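Local coordinates for protein pyruvate kinase (Toxoplasma gondii, PDB 3GG8) that catalyses the last step of glycolysis, transferring the phosphoryl group of phosphoenolpyruvate to ADP to give pyruvate and ATP, at residues Val402-Ala405 and Glu406-Ala410; Thr393-Ala396 and Val397-Ala401. One frame throughout, in Å; residues are numbered along the deposited sequence.

Interaction 1: Val402-Ala405 and Glu406-Ala410; sequences VETA and ECVNA
With chi1 of V408 at -53°, CG1 stands anti to the carbonyl carbon and beside the backbone N, while CG2 drops between the two; both methyls are thereby turned onto the last turn of the helix, over T404. CG2 of V408 lies 3.3 Å from T404 O, and CG1 of V408 meets CG2 of T404 at 4.2 Å. CG2 is the branch of T404 that meets V408, whereas OG1 of T404 is hydrogen-bonded to A400 O one turn back along the helix. Beneath these methyls V408 N binds T404 O at 2.8 Å, the last bond of the helical i to i+4 series that E406 and C407 carry forward from V402 and E403.

Beyond V408 the chain reverses. N409 takes left-handed helical backbone angles, which swings A410 back over the helix end and lets A410 N reach A405 O at 3.0 Å in a nearly straight bond (171° at the hydrogen), the donor lying in the carbonyl plane. Inside this loop N409 N makes a weak bond of 3.4 Å to E406 O. The 6-to-1 bond around the 5-to-2 bond is a Schellman motif, and its customary apolar contact is present, with CB of A405 and CB of A410 4.3 Å apart. Both alanines also pack on V489 of strand 487-494, whereas T404 and V408 rest on V507 of strand 502-509 and on A400 and A396, respectively, of the second subunit.

The motif thus supplies donors to A405 O and, weakly, to E406 O, while T404 O is still served by the helix; the reversal at N409 ends the helix, and A405 and A410 stay packed on the sheet.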
loop_
_atom_site.group_PDB
_atom_site.type_symbol
_atom_site.label_atom_id
_atom_site.label_comp_id
_atom_site.label_asym_id
_atom_site.label_seq_id
_atom_site.Cartn_x
_atom_site.Cartn_y
_atom_site.Cartn_z
ATOM N N VAL C 402 -13.048 -14.523 0.117
ATOM C CA VAL C 402 -12.612 -13.991 -1.174
ATOM C C VAL C 402 -11.070 -14.028 -1.302
ATOM O O VAL C 402 -10.532 -14.563 -2.279
ATOM C CB VAL C 402 -13.179 -12.568 -1.382
ATOM C CG1 VAL C 402 -12.694 -11.968 -2.695
ATOM C CG2 VAL C 402 -14.710 -12.593 -1.314
ATOM N N GLU C 403 -10.381 -13.485 -0.297
ATOM C CA GLU C 403 -8.924 -13.561 -0.167
ATOM C C GLU C 403 -8.365 -14.969 -0.263
ATOM O O GLU C 403 -7.395 -15.208 -0.976
ATOM C CB GLU C 403 -8.480 -13.002 1.185
ATOM C CG GLU C 403 -8.412 -11.503 1.287
ATOM C CD GLU C 403 -7.971 -11.023 2.673
ATOM O OE1 GLU C 403 -7.524 -11.861 3.499
ATOM O OE2 GLU C 403 -8.066 -9.795 2.933
ATOM N N THR C 404 -8.950 -15.884 0.502
ATOM C CA THR C 404 -8.481 -17.270 0.557
ATOM C C THR C 404 -8.739 -17.987 -0.761
ATOM O O THR C 404 -7.870 -18.730 -1.235
ATOM C CB THR C 404 -9.116 -18.034 1.729
ATOM O OG1 THR C 404 -8.854 -17.314 2.939
ATOM C CG2 THR C 404 -8.518 -19.438 1.859
ATOM N N ALA C 405 -9.927 -17.748 -1.343
ATOM C CA ALA C 405 -10.288 -18.307 -2.651
ATOM C C ALA C 405 -9.245 -17.961 -3.695
ATOM O O ALA C 405 -8.810 -18.819 -4.464
ATOM C CB ALA C 405 -11.648 -17.809 -3.101
ATOM N N GLU C 406 -8.861 -16.690 -3.716
ATOM C CA GLU C 406 -7.794 -16.199 -4.589
ATOM C C GLU C 406 -6.448 -16.845 -4.242
ATOM O O GLU C 406 -5.696 -17.265 -5.121
ATOM C CB GLU C 406 -7.728 -14.672 -4.476
ATOM C CG GLU C 406 -6.439 -14.016 -4.924
ATOM C CD GLU C 406 -6.167 -14.209 -6.399
ATOM O OE1 GLU C 406 -7.124 -14.101 -7.202
ATOM O OE2 GLU C 406 -4.988 -14.469 -6.749
ATOM N N CYS C 407 -6.160 -16.937 -2.952
ATOM C CA CYS C 407 -4.885 -17.450 -2.485
ATOM C C CYS C 407 -4.659 -18.920 -2.877
ATOM O O CYS C 407 -3.559 -19.286 -3.285
ATOM C CB CYS C 407 -4.798 -17.262 -0.975
ATOM S SG CYS C 407 -3.148 -17.105 -0.341
ATOM N N VAL C 408 -5.699 -19.748 -2.763
ATOM C CA VAL C 408 -5.602 -21.195 -3.036
ATOM C C VAL C 408 -6.116 -21.605 -4.429
ATOM O O VAL C 408 -6.257 -22.801 -4.706
ATOM C CB VAL C 408 -6.354 -22.047 -1.960
ATOM C CG1 VAL C 408 -5.902 -21.683 -0.562
ATOM C CG2 VAL C 408 -7.879 -21.902 -2.092
ATOM N N ASN C 409 -6.410 -20.616 -5.280
ATOM C CA ASN C 409 -6.871 -20.847 -6.658
ATOM C C ASN C 409 -8.111 -21.749 -6.712
ATOM O O ASN C 409 -8.157 -22.731 -7.471
ATOM C CB ASN C 409 -5.712 -21.393 -7.521
ATOM C CG ASN C 409 -6.047 -21.456 -9.013
ATOM O OD1 ASN C 409 -6.842 -20.666 -9.529
ATOM N ND2 ASN C 409 -5.428 -22.409 -9.711
ATOM N N ALA C 410 -9.106 -21.408 -5.887
ATOM C CA ALA C 410 -10.345 -22.181 -5.774
ATOM C C ALA C 410 -11.207 -22.027 -7.020
ATOM O O ALA C 410 -11.251 -20.955 -7.625
ATOM C CB ALA C 410 -11.123 -21.777 -4.539
#

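Interaction 2: Thr393-Ala396 and Val397-Ala401; sequences TQEA and VARAA
T393 O accepts V397 N at 3.1 Å, and the side chain of V397 leans over the same carbonyl: CG2, held anti to its own carbonyl carbon, comes within 3.3 Å of T393 O. One residue on, Q394 O takes A398 N, and CB of A398 lies 3.5 Å from Q394 O; the amide end of Q394 leads off elsewhere, its NE2 bonded to E496 O.

E395 and R399 are joined directly only through the backbone; their charged ends lie near each other. R399 N gives E395 O a bond of 2.9 Å that is almost straight, 173° at the hydrogen. Four residues apart, the two side chains rise from adjacent turns, each with CG anti to the backbone N (chi1 -176° for R399), which sends both the same way off the helix; the arginine then bends at chi3. Its NH1 stops 4.1 Å from E395 OE2, beyond a salt bridge, with the carboxylate and guanidinium planes 87° apart. The two groups meet instead through Y429, whose hydroxyl is hydrogen-bonded to both E395 OE2 and R399 NH1. E395 OE2 also forms a salt bridge with K428, so this buried carboxylate is probably kept charged by its positive neighbours.

A396 closes the segment. Its carbonyl receives A400 N at 2.8 Å, the shortest of the four helical bonds, and CB of R399 presses against A396 O at 3.4 Å.

These first turns of helix 393-407 are wedged between several elements. A398 packs on L425 and I426 of helix 421-427, R399 reaches Y380 and C384 of helix 376-384, and A400 lies on L505 of strand 502-509. T393 and V397 both pack on V507 of the second subunit, bringing this end of the helix into the contact between the two chains.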
loop_
_atom_site.group_PDB
_atom_site.type_symbol
_atom_site.label_atom_id
_atom_site.label_comp_id
_atom_site.label_asym_id
_atom_site.label_seq_id
_atom_site.Cartn_x
_atom_site.Cartn_y
_atom_site.Cartn_z
ATOM N N THR C 393 -18.274 -9.536 12.191
ATOM C CA THR C 393 -17.875 -10.930 12.021
ATOM C C THR C 393 -18.205 -11.494 10.635
ATOM O O THR C 393 -17.344 -12.105 9.982
ATOM C CB THR C 393 -18.554 -11.779 13.115
ATOM O OG1 THR C 393 -17.919 -11.506 14.368
ATOM C CG2 THR C 393 -18.464 -13.263 12.820
ATOM N N GLN C 394 -19.448 -11.288 10.205
ATOM C CA GLN C 394 -19.944 -11.785 8.935
ATOM C C GLN C 394 -19.171 -11.206 7.770
ATOM O O GLN C 394 -18.774 -11.931 6.868
ATOM C CB GLN C 394 -21.421 -11.435 8.766
ATOM C CG GLN C 394 -22.319 -11.953 9.866
ATOM C CD GLN C 394 -22.684 -10.900 10.895
ATOM O OE1 GLN C 394 -21.818 -10.248 11.511
ATOM N NE2 GLN C 394 -23.989 -10.743 11.108
ATOM N N GLU C 395 -18.972 -9.892 7.774
ATOM C CA GLU C 395 -18.238 -9.258 6.689
ATOM C C GLU C 395 -16.766 -9.677 6.642
ATOM O O GLU C 395 -16.228 -9.907 5.553
ATOM C CB GLU C 395 -18.354 -7.743 6.747
ATOM C CG GLU C 395 -17.871 -7.078 5.462
ATOM C CD GLU C 395 -18.507 -5.729 5.214
ATOM O OE1 GLU C 395 -19.533 -5.411 5.862
ATOM O OE2 GLU C 395 -17.972 -4.981 4.366
ATOM N N ALA C 396 -16.138 -9.782 7.816
ATOM C CA ALA C 396 -14.736 -10.201 7.926
ATOM C C ALA C 396 -14.491 -11.569 7.313
ATOM O O ALA C 396 -13.514 -11.757 6.593
ATOM C CB ALA C 396 -14.265 -10.162 9.380
ATOM N N VAL C 397 -15.381 -12.510 7.612
ATOM C CA VAL C 397 -15.311 -13.877 7.103
ATOM C C VAL C 397 -15.581 -13.922 5.595
ATOM O O VAL C 397 -14.903 -14.644 4.872
ATOM C CB VAL C 397 -16.251 -14.833 7.904
ATOM C CG1 VAL C 397 -16.285 -16.244 7.310
ATOM C CG2 VAL C 397 -15.782 -14.921 9.337
ATOM N N ALA C 398 -16.541 -13.122 5.124
ATOM C CA ALA C 398 -16.818 -13.026 3.697
ATOM C C ALA C 398 -15.561 -12.539 2.953
ATOM O O ALA C 398 -15.126 -13.147 1.969
ATOM C CB ALA C 398 -17.987 -12.125 3.435
ATOM N N ARG C 399 -14.981 -11.461 3.469
ATOM C CA ARG C 399 -13.713 -10.922 3.032
ATOM C C ARG C 399 -12.548 -11.943 3.070
ATOM O O ARG C 399 -11.762 -12.030 2.123
ATOM C CB ARG C 399 -13.408 -9.708 3.905
ATOM C CG ARG C 399 -12.167 -8.951 3.553
ATOM C CD ARG C 399 -11.982 -7.751 4.475
ATOM N NE ARG C 399 -12.963 -6.686 4.228
ATOM C CZ ARG C 399 -12.942 -5.487 4.817
ATOM N NH1 ARG C 399 -13.867 -4.578 4.523
ATOM N NH2 ARG C 399 -12.000 -5.191 5.704
ATOM N N ALA C 400 -12.426 -12.701 4.159
ATOM C CA ALA C 400 -11.374 -13.718 4.265
ATOM C C ALA C 400 -11.561 -14.805 3.200
ATOM O O ALA C 400 -10.582 -15.314 2.637
ATOM C CB ALA C 400 -11.359 -14.334 5.657
ATOM N N ALA C 401 -12.826 -15.135 2.938
ATOM C CA ALA C 401 -13.221 -16.129 1.942
ATOM C C ALA C 401 -12.756 -15.756 0.530
ATOM O O ALA C 401 -12.130 -16.559 -0.154
ATOM C CB ALA C 401 -14.710 -16.316 1.978
#

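Both interactions belong to one helix, 393-407, of the pyruvate kinase alpha/beta domain: interaction 2 forms its opening turns and interaction 1, which follows directly in sequence, its end and the turn toward strand 412-416. Their centres lie about 13 Å apart, and the two have no contact beyond the chain junction. The second subunit connects them more closely: the end of the helix in one subunit packs against the opening turns of the helix in the other, and the reverse holds as well. Such crossed pairing, start against end, indicates that the helix meets its own copy antiparallel, consistent with a symmetric interface through which these domains join subunits of the tetramer.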